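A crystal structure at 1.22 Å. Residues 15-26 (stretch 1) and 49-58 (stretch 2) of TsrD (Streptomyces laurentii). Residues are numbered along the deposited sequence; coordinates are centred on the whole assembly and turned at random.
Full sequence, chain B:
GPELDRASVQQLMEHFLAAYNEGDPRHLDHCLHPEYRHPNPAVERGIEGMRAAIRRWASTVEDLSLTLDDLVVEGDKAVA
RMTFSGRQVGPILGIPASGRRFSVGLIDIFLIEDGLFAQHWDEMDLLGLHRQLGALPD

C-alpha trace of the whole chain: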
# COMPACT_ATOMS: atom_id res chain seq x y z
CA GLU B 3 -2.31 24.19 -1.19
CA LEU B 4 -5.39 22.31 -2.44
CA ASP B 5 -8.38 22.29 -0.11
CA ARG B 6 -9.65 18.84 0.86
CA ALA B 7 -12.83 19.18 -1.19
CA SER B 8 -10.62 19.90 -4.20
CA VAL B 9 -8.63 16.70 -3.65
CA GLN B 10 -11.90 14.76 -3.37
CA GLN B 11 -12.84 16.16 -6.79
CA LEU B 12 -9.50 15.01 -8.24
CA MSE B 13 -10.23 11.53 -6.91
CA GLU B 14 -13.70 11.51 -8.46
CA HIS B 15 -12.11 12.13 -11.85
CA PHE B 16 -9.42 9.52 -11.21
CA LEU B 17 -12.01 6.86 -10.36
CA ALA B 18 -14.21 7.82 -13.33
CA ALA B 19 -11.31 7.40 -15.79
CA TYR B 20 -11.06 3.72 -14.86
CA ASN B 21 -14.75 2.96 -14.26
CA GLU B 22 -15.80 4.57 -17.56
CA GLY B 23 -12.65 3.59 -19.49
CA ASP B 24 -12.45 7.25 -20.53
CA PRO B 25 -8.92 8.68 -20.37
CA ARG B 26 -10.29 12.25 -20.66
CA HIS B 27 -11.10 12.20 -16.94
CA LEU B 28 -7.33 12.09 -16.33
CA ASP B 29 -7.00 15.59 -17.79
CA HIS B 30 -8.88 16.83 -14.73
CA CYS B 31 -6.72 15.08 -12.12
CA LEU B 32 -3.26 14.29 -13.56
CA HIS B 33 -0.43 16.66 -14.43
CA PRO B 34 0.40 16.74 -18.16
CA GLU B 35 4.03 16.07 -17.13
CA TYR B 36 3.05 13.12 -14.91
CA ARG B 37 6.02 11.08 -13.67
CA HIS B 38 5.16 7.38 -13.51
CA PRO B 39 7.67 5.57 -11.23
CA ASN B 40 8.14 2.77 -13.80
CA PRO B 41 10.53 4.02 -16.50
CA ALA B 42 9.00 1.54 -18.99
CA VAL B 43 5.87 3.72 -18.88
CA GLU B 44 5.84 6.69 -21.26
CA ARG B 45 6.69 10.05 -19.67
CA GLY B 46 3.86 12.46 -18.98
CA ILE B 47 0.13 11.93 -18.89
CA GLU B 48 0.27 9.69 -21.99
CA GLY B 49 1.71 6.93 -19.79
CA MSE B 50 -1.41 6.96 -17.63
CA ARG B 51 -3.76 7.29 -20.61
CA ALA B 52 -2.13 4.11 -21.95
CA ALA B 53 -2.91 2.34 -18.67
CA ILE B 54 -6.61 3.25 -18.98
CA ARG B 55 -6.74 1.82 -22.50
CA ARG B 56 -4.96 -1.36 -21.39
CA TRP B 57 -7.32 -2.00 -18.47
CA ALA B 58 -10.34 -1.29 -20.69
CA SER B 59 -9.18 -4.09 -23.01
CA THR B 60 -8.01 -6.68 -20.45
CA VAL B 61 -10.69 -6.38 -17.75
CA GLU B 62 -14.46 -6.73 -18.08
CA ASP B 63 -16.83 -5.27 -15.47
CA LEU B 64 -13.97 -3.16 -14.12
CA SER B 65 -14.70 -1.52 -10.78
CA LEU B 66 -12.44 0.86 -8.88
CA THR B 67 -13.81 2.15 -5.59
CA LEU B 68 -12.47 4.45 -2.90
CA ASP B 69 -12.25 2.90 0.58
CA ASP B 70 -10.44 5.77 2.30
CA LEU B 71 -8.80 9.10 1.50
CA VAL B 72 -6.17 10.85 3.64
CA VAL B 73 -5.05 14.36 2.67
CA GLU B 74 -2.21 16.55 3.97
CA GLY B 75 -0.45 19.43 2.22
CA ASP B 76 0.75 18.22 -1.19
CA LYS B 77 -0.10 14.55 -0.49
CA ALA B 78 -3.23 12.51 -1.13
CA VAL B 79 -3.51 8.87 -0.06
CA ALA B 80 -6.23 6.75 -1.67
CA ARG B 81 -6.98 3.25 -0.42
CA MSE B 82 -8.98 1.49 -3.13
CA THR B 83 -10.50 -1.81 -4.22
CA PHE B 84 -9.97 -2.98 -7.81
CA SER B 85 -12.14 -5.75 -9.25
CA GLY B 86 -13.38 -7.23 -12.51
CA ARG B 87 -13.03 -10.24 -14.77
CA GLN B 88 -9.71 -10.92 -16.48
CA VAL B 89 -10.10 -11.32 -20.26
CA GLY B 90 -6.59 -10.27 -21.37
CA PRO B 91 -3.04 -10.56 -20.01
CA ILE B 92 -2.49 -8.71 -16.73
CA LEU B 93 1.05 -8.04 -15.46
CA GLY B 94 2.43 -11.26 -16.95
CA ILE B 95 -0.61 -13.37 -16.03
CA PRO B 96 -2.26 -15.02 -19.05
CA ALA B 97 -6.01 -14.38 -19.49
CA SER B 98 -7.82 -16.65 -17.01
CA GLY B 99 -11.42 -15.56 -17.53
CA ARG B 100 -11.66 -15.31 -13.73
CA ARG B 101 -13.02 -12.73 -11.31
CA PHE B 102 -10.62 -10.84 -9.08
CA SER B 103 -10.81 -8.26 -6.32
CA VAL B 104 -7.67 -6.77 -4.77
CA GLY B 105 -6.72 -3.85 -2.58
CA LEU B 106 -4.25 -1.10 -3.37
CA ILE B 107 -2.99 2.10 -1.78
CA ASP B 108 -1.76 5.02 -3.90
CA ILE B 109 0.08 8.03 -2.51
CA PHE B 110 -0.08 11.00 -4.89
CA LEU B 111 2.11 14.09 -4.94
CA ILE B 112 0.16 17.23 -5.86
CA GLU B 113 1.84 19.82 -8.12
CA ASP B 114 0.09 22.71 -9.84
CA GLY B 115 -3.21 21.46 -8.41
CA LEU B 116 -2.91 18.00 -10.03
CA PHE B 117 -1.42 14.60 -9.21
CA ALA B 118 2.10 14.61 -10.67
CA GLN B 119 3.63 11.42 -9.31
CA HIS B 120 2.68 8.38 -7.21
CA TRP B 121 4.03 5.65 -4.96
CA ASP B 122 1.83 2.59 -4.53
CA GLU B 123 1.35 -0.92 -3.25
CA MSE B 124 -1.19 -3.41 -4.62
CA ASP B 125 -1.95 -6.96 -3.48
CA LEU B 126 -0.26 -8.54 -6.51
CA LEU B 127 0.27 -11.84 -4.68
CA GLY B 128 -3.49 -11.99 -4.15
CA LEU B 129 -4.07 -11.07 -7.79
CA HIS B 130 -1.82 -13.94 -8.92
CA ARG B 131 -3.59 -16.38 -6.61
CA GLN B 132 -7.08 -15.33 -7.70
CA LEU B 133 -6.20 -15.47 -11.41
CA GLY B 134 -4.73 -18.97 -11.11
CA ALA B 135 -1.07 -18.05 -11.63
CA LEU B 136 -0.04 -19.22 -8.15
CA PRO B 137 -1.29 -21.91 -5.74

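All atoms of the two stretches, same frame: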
# COMPACT_ATOMS: atom_id res chain seq x y z
N HIS B 15 -12.56 12.25 -10.47
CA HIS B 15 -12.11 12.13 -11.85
C HIS B 15 -11.22 10.92 -12.06
O HIS B 15 -11.34 10.22 -13.07
CB HIS B 15 -11.38 13.39 -12.30
CG HIS B 15 -12.29 14.53 -12.61
ND1 HIS B 15 -13.14 14.52 -13.70
CD2 HIS B 15 -12.50 15.72 -11.99
CE1 HIS B 15 -13.82 15.65 -13.74
NE2 HIS B 15 -13.45 16.40 -12.71
N PHE B 16 -10.32 10.66 -11.12
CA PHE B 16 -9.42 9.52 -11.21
C PHE B 16 -10.22 8.22 -11.30
O PHE B 16 -10.00 7.39 -12.18
CB PHE B 16 -8.46 9.49 -10.02
CG PHE B 16 -7.44 8.38 -10.09
CD1 PHE B 16 -6.27 8.54 -10.83
CD2 PHE B 16 -7.64 7.19 -9.40
CE1 PHE B 16 -5.33 7.53 -10.88
CE2 PHE B 16 -6.70 6.18 -9.46
CZ PHE B 16 -5.54 6.35 -10.20
N LEU B 17 -11.17 8.06 -10.39
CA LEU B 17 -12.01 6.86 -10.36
C LEU B 17 -12.82 6.72 -11.65
O LEU B 17 -12.93 5.63 -12.20
CB LEU B 17 -12.95 6.89 -9.16
CG LEU B 17 -12.29 6.88 -7.78
CD1 LEU B 17 -13.33 7.20 -6.72
CD2 LEU B 17 -11.59 5.56 -7.49
N ALA B 18 -13.37 7.84 -12.13
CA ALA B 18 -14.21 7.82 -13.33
C ALA B 18 -13.42 7.40 -14.57
O ALA B 18 -13.97 6.75 -15.46
CB ALA B 18 -14.86 9.18 -13.54
N ALA B 19 -12.15 7.78 -14.65
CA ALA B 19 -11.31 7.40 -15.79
C ALA B 19 -11.30 5.88 -15.95
O ALA B 19 -11.47 5.36 -17.06
CB ALA B 19 -9.89 7.92 -15.62
N TYR B 20 -11.10 5.17 -14.84
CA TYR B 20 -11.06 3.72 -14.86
C TYR B 20 -12.45 3.11 -15.04
O TYR B 20 -12.65 2.24 -15.88
CB TYR B 20 -10.42 3.18 -13.57
CG TYR B 20 -8.94 3.42 -13.51
CD1 TYR B 20 -8.43 4.63 -13.06
CD2 TYR B 20 -8.03 2.44 -13.92
CE1 TYR B 20 -7.06 4.86 -13.01
CE2 TYR B 20 -6.66 2.66 -13.87
CZ TYR B 20 -6.18 3.88 -13.41
OH TYR B 20 -4.83 4.12 -13.35
N ASN B 21 -13.41 3.56 -14.24
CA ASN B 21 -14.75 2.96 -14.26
C ASN B 21 -15.47 3.16 -15.60
O ASN B 21 -16.24 2.30 -16.03
CB ASN B 21 -15.59 3.50 -13.10
CG ASN B 21 -15.14 2.94 -11.76
OD1 ASN B 21 -14.86 1.75 -11.64
ND2 ASN B 21 -15.07 3.79 -10.75
N GLU B 22 -15.19 4.28 -16.26
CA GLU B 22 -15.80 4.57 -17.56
C GLU B 22 -14.88 4.23 -18.73
O GLU B 22 -15.30 4.32 -19.88
CB GLU B 22 -16.20 6.05 -17.63
CG GLU B 22 -17.20 6.45 -16.56
CD GLU B 22 -17.47 7.94 -16.52
OE1 GLU B 22 -17.17 8.64 -17.51
OE2 GLU B 22 -17.99 8.41 -15.49
N GLY B 23 -13.64 3.83 -18.44
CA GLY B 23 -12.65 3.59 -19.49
C GLY B 23 -12.49 4.80 -20.40
O GLY B 23 -12.36 4.66 -21.61
N ASP B 24 -12.50 5.99 -19.79
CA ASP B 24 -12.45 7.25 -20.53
C ASP B 24 -11.24 8.04 -20.04
O ASP B 24 -11.30 8.68 -18.99
CB ASP B 24 -13.74 8.04 -20.31
CG ASP B 24 -13.79 9.34 -21.11
OD1 ASP B 24 -12.77 9.72 -21.72
OD2 ASP B 24 -14.85 9.98 -21.12
N PRO B 25 -10.13 7.98 -20.80
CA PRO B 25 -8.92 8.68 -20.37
C PRO B 25 -9.08 10.19 -20.19
O PRO B 25 -8.26 10.80 -19.52
CB PRO B 25 -7.92 8.39 -21.50
CG PRO B 25 -8.40 7.12 -22.11
CD PRO B 25 -9.90 7.20 -22.03
N ARG B 26 -10.12 10.80 -20.78
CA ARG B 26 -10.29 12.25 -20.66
C ARG B 26 -10.46 12.71 -19.21
O ARG B 26 -10.08 13.83 -18.87
CB ARG B 26 -11.48 12.72 -21.51
CG ARG B 26 -11.25 12.56 -23.00
CD ARG B 26 -12.49 12.93 -23.80
NE ARG B 26 -13.59 12.03 -23.48
CZ ARG B 26 -14.78 12.05 -24.09
NH1 ARG B 26 -15.03 12.92 -25.06
NH2 ARG B 26 -15.71 11.18 -23.71
N GLY B 49 1.46 8.20 -20.46
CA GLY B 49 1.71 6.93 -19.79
C GLY B 49 0.50 6.42 -19.03
O GLY B 49 0.22 5.22 -19.02
N MSE B 50 -0.22 7.33 -18.39
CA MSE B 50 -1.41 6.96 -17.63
C MSE B 50 -2.61 6.76 -18.53
O MSE B 50 -3.45 5.91 -18.25
CB MSE B 50 -1.70 7.99 -16.55
CG MSE B 50 -0.69 7.91 -15.39
SE MSE B 50 -0.87 6.23 -14.36
CE MSE B 50 -2.48 6.68 -13.34
N ARG B 51 -2.71 7.53 -19.62
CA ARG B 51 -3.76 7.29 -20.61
C ARG B 51 -3.63 5.88 -21.19
O ARG B 51 -4.63 5.19 -21.39
CB ARG B 51 -3.70 8.32 -21.73
CG ARG B 51 -3.98 9.74 -21.30
CD ARG B 51 -3.66 10.71 -22.41
NE ARG B 51 -3.99 12.08 -22.05
CZ ARG B 51 -3.64 13.15 -22.76
NH1 ARG B 51 -2.91 13.01 -23.86
NH2 ARG B 51 -4.01 14.36 -22.37
N ALA B 52 -2.39 5.46 -21.44
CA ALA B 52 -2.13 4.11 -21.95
C ALA B 52 -2.61 3.03 -20.98
O ALA B 52 -3.12 1.99 -21.40
CB ALA B 52 -0.65 3.94 -22.26
N ALA B 53 -2.43 3.27 -19.69
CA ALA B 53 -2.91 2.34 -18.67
C ALA B 53 -4.43 2.18 -18.73
O ALA B 53 -4.94 1.06 -18.68
CB ALA B 53 -2.47 2.78 -17.28
N ILE B 54 -5.15 3.29 -18.87
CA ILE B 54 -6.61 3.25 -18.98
C ILE B 54 -7.03 2.38 -20.16
O ILE B 54 -7.91 1.54 -20.02
CB ILE B 54 -7.23 4.66 -19.14
CG1 ILE B 54 -6.97 5.53 -17.91
CG2 ILE B 54 -8.73 4.56 -19.41
CD1 ILE B 54 -7.49 4.97 -16.61
N ARG B 55 -6.40 2.59 -21.31
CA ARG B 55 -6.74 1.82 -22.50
C ARG B 55 -6.45 0.34 -22.31
O ARG B 55 -7.23 -0.51 -22.73
CB ARG B 55 -5.98 2.35 -23.72
CG ARG B 55 -6.35 3.77 -24.10
CD ARG B 55 -5.87 4.12 -25.50
NE ARG B 55 -4.42 3.98 -25.63
CZ ARG B 55 -3.53 4.92 -25.30
NH1 ARG B 55 -3.93 6.09 -24.81
NH2 ARG B 55 -2.23 4.68 -25.46
N ARG B 56 -5.33 0.03 -21.65
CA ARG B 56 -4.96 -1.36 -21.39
C ARG B 56 -5.97 -2.06 -20.49
O ARG B 56 -6.41 -3.17 -20.78
CB ARG B 56 -3.56 -1.45 -20.78
CG ARG B 56 -3.16 -2.85 -20.35
CD ARG B 56 -1.70 -2.91 -19.91
NE ARG B 56 -1.40 -1.96 -18.84
CZ ARG B 56 -1.70 -2.14 -17.55
NH1 ARG B 56 -2.32 -3.24 -17.14
NH2 ARG B 56 -1.37 -1.20 -16.67
N TRP B 57 -6.34 -1.41 -19.39
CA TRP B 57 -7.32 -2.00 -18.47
C TRP B 57 -8.68 -2.19 -19.15
O TRP B 57 -9.35 -3.20 -18.92
CB TRP B 57 -7.49 -1.15 -17.22
CG TRP B 57 -6.32 -1.16 -16.29
CD1 TRP B 57 -5.58 -0.08 -15.90
CD2 TRP B 57 -5.75 -2.30 -15.62
NE1 TRP B 57 -4.59 -0.47 -15.03
CE2 TRP B 57 -4.67 -1.83 -14.84
CE3 TRP B 57 -6.04 -3.67 -15.61
CZ2 TRP B 57 -3.89 -2.68 -14.06
CZ3 TRP B 57 -5.27 -4.51 -14.83
CH2 TRP B 57 -4.20 -4.01 -14.06
N ALA B 58 -9.07 -1.23 -19.98
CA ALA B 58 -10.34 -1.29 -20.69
C ALA B 58 -10.41 -2.49 -21.63
O ALA B 58 -11.50 -2.99 -21.93
CB ALA B 58 -10.58 -0.00 -21.47
O HOH W 1 -3.13 1.79 -13.65
O HOH W 2 -6.60 12.26 -21.02

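Two helical segments of one chain, far apart in sequence, meet here mainly through side chains, with two bridging waters. The helix of stretch 1 and the helix spanning 49-58 run in broadly the same sense, their N-to-C directions 39° apart and their axes 9.5 Å apart at closest approach. No direct hydrogen bond joins the stretches. The first helix gives way to a turn at Gly23, whose positive phi suits glycine; beyond it the chain turns back along the second helix, from a Gly23 CA to Ala58 CA distance of 5.5 Å to a Pro25 CA to Arg51 CA distance of 5.3 Å.

The apolar contact centres on Ile54, whose CA-to-CB bond points toward stretch 1 and which buries more area here than any other residue. Its two methyls, CD1 and CG2, both touch Ala19, and each has a further neighbour: Tyr20 for CD1, Pro25 for CG2. CD1 sits over one face of the Tyr20 ring, 3.4 Å from the centroid of that ring and only 3° off its normal, a CH-pi contact in which a weakly polarised C-H group meets the pi cloud; CD1 also lies 3.9 Å from Ala19 CB, a short side chain that meets it methyl to methyl. CG2 of Ile54 packs 3.7 Å from Pro25 CG and 3.7 Å from Ala19 O. The compact proline ring thus extends the apolar surface past the end of the first helix. At the other end of the contact, the flexible selenomethionine Met50 brings its CE to the edge of the Phe16 ring, 3.9 Å from Phe16 CE1, and within 3.5 Å of Tyr20 OH.

The aromatic pair is Tyr20 and Trp57. Tyr20 CE2 lies 3.6 Å from Trp57 CD1, with the ring planes inclined at 49°, an oblique arrangement.

Two waters supply the polar links. Water 1 accepts a hydrogen bond from Trp57 NE1 (3.0 Å to the water O) and is also hydrogen-bonded to Tyr20 OH (2.9 Å to the water O). Water 2 donates to Pro25 O (2.7 Å from the water O) and accepts a weak hydrogen bond from Arg51 NE (2.8 Å from the water O), while the aliphatic part of Arg51 lies against the proline, CG to Pro25 CB 4.2 Å.

Within stretch 1, bonds brace the turn. Asp24 N donates to Ala19 O at 3.0 Å, and Asp24 OD1 accepts from Arg26 N at 3.0 Å. Arg26 NH2 completes a salt bridge to Asp24 OD2, also at 3.0 Å, pairing opposite charges on Asp24 and Arg26, whose CA-to-CB bonds both point away from stretch 2.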